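Long-range contacts in oxidase/hydroxylase (Streptomyces hygroscopicus subsp. hygroscopicus, PDB 4XCB), which probably acts as a 2-oxoglutarate-dependent dioxygenase of the phytanoyl-CoA dioxygenase family, and binds hygromycin B beside its metal centre: residues V26-E31 against L68-L74; K140-S146 against D219-F225. All coordinates share one frame; numbering follows the deposited sequence.

Interaction 1. Residues V26-E31 against L68-L74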
loop_
_atom_site.group_PDB
_atom_site.type_symbol
_atom_site.label_atom_id
_atom_site.label_comp_id
_atom_site.label_asym_id
_atom_site.label_seq_id
_atom_site.Cartn_x
_atom_site.Cartn_y
_atom_site.Cartn_z
ATOM N N VAL A 26 -26.691 -6.300 -20.403
ATOM C CA VAL A 26 -27.376 -6.321 -19.118
ATOM C C VAL A 26 -28.853 -5.976 -19.272
ATOM O O VAL A 26 -29.728 -6.538 -18.598
ATOM C CB VAL A 26 -26.714 -5.343 -18.140
ATOM C CG1 VAL A 26 -27.430 -5.333 -16.805
ATOM C CG2 VAL A 26 -25.262 -5.732 -17.931
ATOM N N PHE A 27 -29.133 -5.058 -20.181
ATOM C CA PHE A 27 -30.507 -4.638 -20.391
ATOM C C PHE A 27 -30.951 -4.994 -21.791
ATOM O O PHE A 27 -30.213 -4.791 -22.753
ATOM C CB PHE A 27 -30.642 -3.142 -20.131
ATOM C CG PHE A 27 -30.259 -2.755 -18.742
ATOM C CD1 PHE A 27 -31.156 -2.898 -17.688
ATOM C CD2 PHE A 27 -28.997 -2.260 -18.471
ATOM C CE1 PHE A 27 -30.799 -2.553 -16.409
ATOM C CE2 PHE A 27 -28.635 -1.916 -17.190
ATOM C CZ PHE A 27 -29.539 -2.059 -16.153
ATOM N N GLY A 28 -32.160 -5.533 -21.898
ATOM C CA GLY A 28 -32.659 -5.992 -23.181
ATOM C C GLY A 28 -33.084 -4.846 -24.063
ATOM O O GLY A 28 -33.233 -3.722 -23.582
ATOM N N SER A 29 -33.296 -5.138 -25.346
ATOM C CA SER A 29 -33.687 -4.122 -26.322
ATOM C C SER A 29 -34.970 -3.397 -25.906
ATOM O O SER A 29 -35.088 -2.187 -26.072
ATOM C CB SER A 29 -33.842 -4.753 -27.717
ATOM O OG SER A 29 -34.469 -6.021 -27.643
ATOM N N GLY A 30 -35.919 -4.125 -25.335
ATOM C CA GLY A 30 -37.156 -3.513 -24.880
ATOM C C GLY A 30 -36.943 -2.548 -23.725
ATOM O O GLY A 30 -37.564 -1.483 -23.651
ATOM N N GLU A 31 -36.063 -2.923 -22.804
ATOM C CA GLU A 31 -35.778 -2.061 -21.667
ATOM C C GLU A 31 -35.054 -0.809 -22.119
ATOM O O GLU A 31 -35.355 0.296 -21.672
ATOM C CB GLU A 31 -34.938 -2.785 -20.628
ATOM C CG GLU A 31 -35.611 -3.959 -19.981
ATOM C CD GLU A 31 -34.749 -4.546 -18.899
ATOM O OE1 GLU A 31 -33.916 -5.418 -19.213
ATOM O OE2 GLU A 31 -34.882 -4.110 -17.738
ATOM N N LEU A 68 -34.127 2.202 -11.950
ATOM C CA LEU A 68 -32.892 1.770 -12.601
ATOM C C LEU A 68 -31.717 1.921 -11.635
ATOM O O LEU A 68 -30.882 1.023 -11.530
ATOM C CB LEU A 68 -32.641 2.556 -13.893
ATOM C CG LEU A 68 -31.367 2.195 -14.641
ATOM C CD1 LEU A 68 -31.323 0.693 -14.852
ATOM C CD2 LEU A 68 -31.318 2.917 -15.970
ATOM N N ALA A 69 -31.661 3.046 -10.930
ATOM C CA ALA A 69 -30.583 3.300 -9.964
ATOM C C ALA A 69 -30.484 2.243 -8.865
ATOM O O ALA A 69 -29.407 2.018 -8.311
ATOM C CB ALA A 69 -30.760 4.679 -9.337
ATOM N N LEU A 70 -31.601 1.597 -8.544
ATOM C CA LEU A 70 -31.613 0.571 -7.507
ATOM C C LEU A 70 -31.715 -0.846 -8.082
ATOM O O LEU A 70 -31.881 -1.798 -7.330
ATOM C CB LEU A 70 -32.765 0.810 -6.526
ATOM C CG LEU A 70 -32.806 2.186 -5.864
ATOM C CD1 LEU A 70 -33.909 2.227 -4.821
ATOM C CD2 LEU A 70 -31.473 2.536 -5.228
ATOM N N ASP A 71 -31.631 -0.980 -9.404
ATOM C CA ASP A 71 -31.731 -2.291 -10.045
ATOM C C ASP A 71 -30.576 -3.178 -9.573
ATOM O O ASP A 71 -29.424 -2.750 -9.587
ATOM C CB ASP A 71 -31.719 -2.133 -11.576
ATOM C CG ASP A 71 -32.229 -3.367 -12.316
ATOM O OD1 ASP A 71 -31.633 -4.456 -12.202
ATOM O OD2 ASP A 71 -33.226 -3.232 -13.053
ATOM N N ASP A 72 -30.855 -4.408 -9.152
ATOM C CA ASP A 72 -29.757 -5.273 -8.692
ATOM C C ASP A 72 -28.765 -5.647 -9.804
ATOM O O ASP A 72 -27.678 -6.140 -9.515
ATOM C CB ASP A 72 -30.294 -6.547 -8.034
ATOM C CG ASP A 72 -31.227 -7.321 -8.929
ATOM O OD1 ASP A 72 -31.581 -6.804 -10.011
ATOM O OD2 ASP A 72 -31.620 -8.444 -8.542
ATOM N N ARG A 73 -29.122 -5.415 -11.064
ATOM C CA ARG A 73 -28.180 -5.679 -12.148
ATOM C C ARG A 73 -27.067 -4.645 -12.105
ATOM O O ARG A 73 -25.980 -4.881 -12.625
ATOM C CB ARG A 73 -28.886 -5.672 -13.504
ATOM C CG ARG A 73 -29.620 -6.969 -13.799
ATOM C CD ARG A 73 -30.475 -6.860 -15.048
ATOM N NE ARG A 73 -31.577 -5.912 -14.891
ATOM C CZ ARG A 73 -32.452 -5.633 -15.850
ATOM N NH1 ARG A 73 -32.348 -6.225 -17.030
ATOM N NH2 ARG A 73 -33.442 -4.771 -15.627
ATOM N N LEU A 74 -27.352 -3.488 -11.510
ATOM C CA LEU A 74 -26.313 -2.496 -11.248
ATOM C C LEU A 74 -25.736 -2.654 -9.857
ATOM O O LEU A 74 -24.523 -2.596 -9.672
ATOM C CB LEU A 74 -26.863 -1.078 -11.396
ATOM C CG LEU A 74 -27.465 -0.685 -12.746
ATOM C CD1 LEU A 74 -27.664 0.821 -12.808
ATOM C CD2 LEU A 74 -26.563 -1.143 -13.878
#
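Val26 and Arg73 bring the two backbones to 7.0 Å between CA atoms, while at the other end Glu31 and Leu68 stand 10.3 Å apart, a gap that side chains must span. Each segment carries a helix start: Gly28 sits at the N-cap of helix 29-40, and Asp71 caps helix 72-82 by accepting from Arg73 N through OD1. The Arg73 side chain bridges the two. Its NH1 and NH2 grip Glu31 end-on, NH1 giving to OE1 at 2.8 Å and NH2 to OE2 at 2.6 Å; both oxygens use their syn lone pairs, and carboxylate and guanidinium lie nearly coplanar, 10° apart. NE and NH2 hold Asp71 side-on, so the salt-bridge network ties together the beginnings of two helices that pack on one face of the double-stranded beta-helix core. Five bonds, two to Glu31, two to Asp71 and a weak one from NH1 to Val26 O, fix the rotation of the guanidinium. Glu31 OE1 also takes the Gly28 N-H. Over one guanidinium face comes CE1 of Phe27, 3.4 Å above the plane, with ring and guanidinium inclined at 56°. Farther round, the ring's CZ meets Leu68 CD1 at 3.5 Å and, at its edge, Leu74 CD2 at 3.9 Å. Val26 CG1, anti to the backbone N (chi1 179°), runs alongside the aliphatic stem of Arg73 and touches its CB at 3.6 Å.

Interaction 2. Residues K140-S146 against D219-F225. With AKG (2-oxoglutaric acid), chain F; HY0 (hygromycin b variant), chain G.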
loop_
_atom_site.group_PDB
_atom_site.type_symbol
_atom_site.label_atom_id
_atom_site.label_comp_id
_atom_site.label_asym_id
_atom_site.label_seq_id
_atom_site.Cartn_x
_atom_site.Cartn_y
_atom_site.Cartn_z
ATOM N N LYS A 140 -18.929 4.180 -10.899
ATOM C CA LYS A 140 -20.053 4.508 -11.742
ATOM C C LYS A 140 -20.503 3.311 -12.528
ATOM O O LYS A 140 -19.683 2.516 -12.990
ATOM C CB LYS A 140 -19.706 5.631 -12.710
ATOM C CG LYS A 140 -19.733 6.993 -12.117
ATOM C CD LYS A 140 -19.638 8.021 -13.221
ATOM C CE LYS A 140 -19.474 9.400 -12.637
ATOM N NZ LYS A 140 -18.996 10.360 -13.681
ATOM N N ALA A 141 -21.810 3.191 -12.696
ATOM C CA ALA A 141 -22.357 2.288 -13.690
ATOM C C ALA A 141 -22.847 3.128 -14.851
ATOM O O ALA A 141 -23.783 3.913 -14.714
ATOM C CB ALA A 141 -23.487 1.445 -13.110
ATOM N N LEU A 142 -22.189 2.985 -15.992
ATOM C CA LEU A 142 -22.627 3.634 -17.211
ATOM C C LEU A 142 -23.494 2.666 -18.002
ATOM O O LEU A 142 -23.027 1.611 -18.435
ATOM C CB LEU A 142 -21.431 4.082 -18.065
ATOM C CG LEU A 142 -20.320 4.898 -17.411
ATOM C CD1 LEU A 142 -19.196 5.137 -18.391
ATOM C CD2 LEU A 142 -20.834 6.220 -16.941
ATOM N N VAL A 143 -24.756 3.032 -18.176
ATOM C CA VAL A 143 -25.683 2.262 -18.980
ATOM C C VAL A 143 -25.797 2.902 -20.363
ATOM O O VAL A 143 -26.414 3.964 -20.540
ATOM C CB VAL A 143 -27.080 2.187 -18.319
ATOM C CG1 VAL A 143 -27.997 1.306 -19.174
ATOM C CG2 VAL A 143 -26.973 1.682 -16.875
ATOM N N TYR A 144 -25.194 2.263 -21.357
ATOM C CA TYR A 144 -25.221 2.833 -22.694
ATOM C C TYR A 144 -26.530 2.518 -23.389
ATOM O O TYR A 144 -27.041 1.398 -23.304
ATOM C CB TYR A 144 -24.038 2.328 -23.518
ATOM C CG TYR A 144 -22.725 2.932 -23.090
ATOM C CD1 TYR A 144 -21.913 2.285 -22.163
ATOM C CD2 TYR A 144 -22.314 4.171 -23.583
ATOM C CE1 TYR A 144 -20.712 2.843 -21.756
ATOM C CE2 TYR A 144 -21.109 4.741 -23.173
ATOM C CZ TYR A 144 -20.318 4.071 -22.264
ATOM O OH TYR A 144 -19.117 4.630 -21.864
ATOM N N LEU A 145 -27.073 3.516 -24.068
ATOM C CA LEU A 145 -28.368 3.384 -24.716
ATOM C C LEU A 145 -28.224 3.605 -26.208
ATOM O O LEU A 145 -29.210 3.849 -26.901
ATOM C CB LEU A 145 -29.374 4.381 -24.134
ATOM C CG LEU A 145 -29.682 4.273 -22.640
ATOM C CD1 LEU A 145 -30.696 5.337 -22.211
ATOM C CD2 LEU A 145 -30.163 2.876 -22.295
ATOM N N SER A 146 -26.986 3.544 -26.697
ATOM C CA SER A 146 -26.732 3.534 -28.135
ATOM C C SER A 146 -25.458 2.744 -28.405
ATOM O O SER A 146 -24.677 2.491 -27.492
ATOM C CB SER A 146 -26.625 4.953 -28.693
ATOM O OG SER A 146 -25.542 5.675 -28.133
ATOM N N ASP A 219 -27.741 10.341 -32.307
ATOM C CA ASP A 219 -27.426 10.713 -30.926
ATOM C C ASP A 219 -26.627 9.652 -30.192
ATOM O O ASP A 219 -26.923 8.461 -30.278
ATOM C CB ASP A 219 -28.700 10.984 -30.126
ATOM C CG ASP A 219 -29.370 12.280 -30.514
ATOM O OD1 ASP A 219 -30.374 12.642 -29.860
ATOM O OD2 ASP A 219 -28.892 12.933 -31.466
ATOM N N ARG A 220 -25.630 10.101 -29.440
ATOM C CA ARG A 220 -24.898 9.222 -28.541
ATOM C C ARG A 220 -25.533 9.397 -27.174
ATOM O O ARG A 220 -25.680 10.523 -26.701
ATOM C CB ARG A 220 -23.411 9.573 -28.524
ATOM C CG ARG A 220 -22.533 8.697 -27.652
ATOM C CD ARG A 220 -21.183 9.396 -27.441
ATOM N NE ARG A 220 -20.153 8.514 -26.897
ATOM C CZ ARG A 220 -19.988 8.277 -25.601
ATOM N NH1 ARG A 220 -20.815 8.836 -24.721
ATOM N NH2 ARG A 220 -19.012 7.469 -25.195
ATOM N N LEU A 221 -25.921 8.292 -26.543
ATOM C CA LEU A 221 -26.798 8.377 -25.374
ATOM C C LEU A 221 -26.429 7.388 -24.269
ATOM O O LEU A 221 -26.192 6.213 -24.523
ATOM C CB LEU A 221 -28.250 8.143 -25.800
ATOM C CG LEU A 221 -29.316 8.574 -24.789
ATOM C CD1 LEU A 221 -29.248 10.072 -24.536
ATOM C CD2 LEU A 221 -30.696 8.181 -25.293
ATOM N N LEU A 222 -26.400 7.866 -23.032
ATOM C CA LEU A 222 -26.174 6.966 -21.917
ATOM C C LEU A 222 -26.672 7.582 -20.633
ATOM O O LEU A 222 -26.939 8.777 -20.573
ATOM C CB LEU A 222 -24.693 6.612 -21.772
ATOM C CG LEU A 222 -23.816 7.649 -21.074
ATOM C CD1 LEU A 222 -22.459 7.067 -20.761
ATOM C CD2 LEU A 222 -23.668 8.898 -21.911
ATOM N N THR A 223 -26.806 6.739 -19.617
ATOM C CA THR A 223 -27.135 7.198 -18.275
ATOM C C THR A 223 -26.089 6.679 -17.300
ATOM O O THR A 223 -25.635 5.546 -17.414
ATOM C CB THR A 223 -28.534 6.727 -17.851
ATOM O OG1 THR A 223 -28.586 5.296 -17.920
ATOM C CG2 THR A 223 -29.592 7.312 -18.789
ATOM N N ALA A 224 -25.683 7.523 -16.363
ATOM C CA ALA A 224 -24.600 7.190 -15.444
ATOM C C ALA A 224 -25.092 7.258 -14.013
ATOM O O ALA A 224 -25.757 8.224 -13.624
ATOM C CB ALA A 224 -23.437 8.137 -15.625
ATOM N N PHE A 225 -24.739 6.249 -13.225
ATOM C CA PHE A 225 -25.127 6.244 -11.816
ATOM C C PHE A 225 -23.892 6.069 -10.963
ATOM O O PHE A 225 -23.099 5.159 -11.208
ATOM C CB PHE A 225 -26.154 5.144 -11.548
ATOM C CG PHE A 225 -27.418 5.305 -12.342
ATOM C CD1 PHE A 225 -28.437 6.116 -11.879
ATOM C CD2 PHE A 225 -27.583 4.656 -13.548
ATOM C CE1 PHE A 225 -29.604 6.279 -12.612
ATOM C CE2 PHE A 225 -28.745 4.817 -14.300
ATOM C CZ PHE A 225 -29.759 5.634 -13.822
HETATM C C1 AKG F . -18.492 10.826 -17.382
HETATM O O1 AKG F . -17.772 11.199 -16.403
HETATM O O2 AKG F . -19.693 11.219 -17.489
HETATM C C2 AKG F . -17.916 9.901 -18.420
HETATM O O5 AKG F . -16.802 9.454 -18.215
HETATM C C3 AKG F . -18.702 9.592 -19.683
HETATM C C4 AKG F . -18.276 8.313 -20.365
HETATM C C5 AKG F . -18.906 8.231 -21.747
HETATM O O3 AKG F . -18.789 7.175 -22.430
HETATM O O4 AKG F . -19.544 9.221 -22.198
HETATM C C1 HY0 G . -14.085 19.705 -12.936
HETATM C C2 HY0 G . -13.335 21.011 -13.067
HETATM C C3 HY0 G . -14.324 22.158 -13.217
HETATM C C4 HY0 G . -15.209 21.938 -14.443
HETATM C C5 HY0 G . -15.898 20.572 -14.400
HETATM C C6 HY0 G . -14.936 19.450 -14.157
HETATM N N7 HY0 G . -12.559 21.199 -11.901
HETATM O O8 HY0 G . -13.132 18.672 -12.837
HETATM N N9 HY0 G . -16.195 22.963 -14.482
HETATM C C10 HY0 G . -15.593 24.170 -15.041
HETATM O O11 HY0 G . -16.518 20.356 -15.649
HETATM C C12 HY0 G . -15.871 15.841 -14.185
HETATM C C13 HY0 G . -15.255 17.123 -14.676
HETATM O O14 HY0 G . -15.499 17.383 -16.037
HETATM C C15 HY0 G . -14.990 16.350 -16.834
HETATM C C16 HY0 G . -15.912 15.183 -16.674
HETATM C C17 HY0 G . -15.846 14.741 -15.155
HETATM O O18 HY0 G . -15.720 18.243 -13.928
HETATM C C19 HY0 G . -14.964 16.818 -18.287
HETATM O O20 HY0 G . -13.931 17.798 -18.423
HETATM O O21 HY0 G . -17.204 15.532 -17.002
HETATM O O22 HY0 G . -16.906 13.917 -14.905
HETATM C C23 HY0 G . -17.597 14.480 -13.774
HETATM C C24 HY0 G . -19.060 14.226 -13.921
HETATM C C25 HY0 G . -19.777 14.504 -12.609
HETATM C C26 HY0 G . -19.135 13.749 -11.463
HETATM C C27 HY0 G . -17.697 14.136 -11.395
HETATM O O28 HY0 G . -17.098 13.826 -12.632
HETATM O O29 HY0 G . -17.280 15.937 -13.732
HETATM O O30 HY0 G . -19.643 15.086 -14.906
HETATM O O31 HY0 G . -21.138 14.172 -12.764
HETATM O O32 HY0 G . -19.250 12.333 -11.631
HETATM C C33 HY0 G . -16.970 13.346 -10.291
HETATM C C34 HY0 G . -15.717 14.079 -9.887
HETATM O O35 HY0 G . -16.009 15.209 -9.092
HETATM N N36 HY0 G . -16.585 12.089 -10.817
#
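Ala141 and Phe225 form one hydrogen-bonded pair of this antiparallel strand pairing, part of the double-stranded beta-helix, and Val143 and Thr223 the next; Leu142-Ala224 and Tyr144-Leu222 are the non-hydrogen-bonded pairs between and beyond them. The strand axes approach to 4.7 Å at 158°. Backbone bonding includes Val143 N to Thr223 O at 2.8 Å and continues just past the end of strand 139-144, where Leu145 N bonds to Leu221 O. Then a side chain takes over: Ser146 OG, set between its own N and carbonyl carbon (chi1 62°), accepts from Leu221 N at 3.1 Å.

Apolar contacts divide by face. Leu142 CD2 presses tightly on Ala224 CB, and Leu222 CD1 lies alongside the Tyr144 ring, meeting CE2 at 3.6 Å. On the other face Val143 CB abuts Thr223 OG1, a buried hydroxyl with no polar partner, and Val143 CG2 reaches the edge of the Phe225 ring.

The polar tips on the Leu142 side serve the ligands. The C5 carboxylate of 2-oxoglutarate, at the far end from the 2-oxo group, is held at O3 by Tyr144 OH, 2.6 Å, and Arg220 NH2, 2.8 Å; the latter bond is straight, 172°, and O3 lies at the guanidinium edge. Arg220 NH1 donates to O4, completing the arginine grip on this carboxylate known from 2-oxoglutarate-dependent oxygenases. The extended Lys140 chain carries NZ to O32 of the hygromycin B variant at 2.9 Å, and also to Tyr92 OH.

Within the six-stranded sheet, 139-144 is flanked by 200-204 and 220-229 by 86-96. Helices 29-40 and 63-69 pack on the Thr223 face, with Leu39 and Leu68 against Thr223.

Overall arrangement
Both segments of interaction 1 precede those of interaction 2 in the sequence, and the centres of the two contacts lie 11 Å apart on the same side of the chain's centre. They touch directly: Leu68 CD2 packs on Phe225 CE2 at 3.6 Å, and Phe27 CD2 on Val143 CG1 at 3.8 Å, with Ala69 and Leu74 also against Phe225. The central strands 139-144 and 220-229 of the larger sheet therefore separate two environments. Residues 26-31 and 68-74, with helices 29-40, 63-69 and 72-82, back the sheet on the face bearing Val143 and Phe225; the face bearing Leu142, Tyr144 and Leu222 lines the 2-oxoglutarate pocket. Interaction 1 thus belongs to the layer behind the ligand-binding strands.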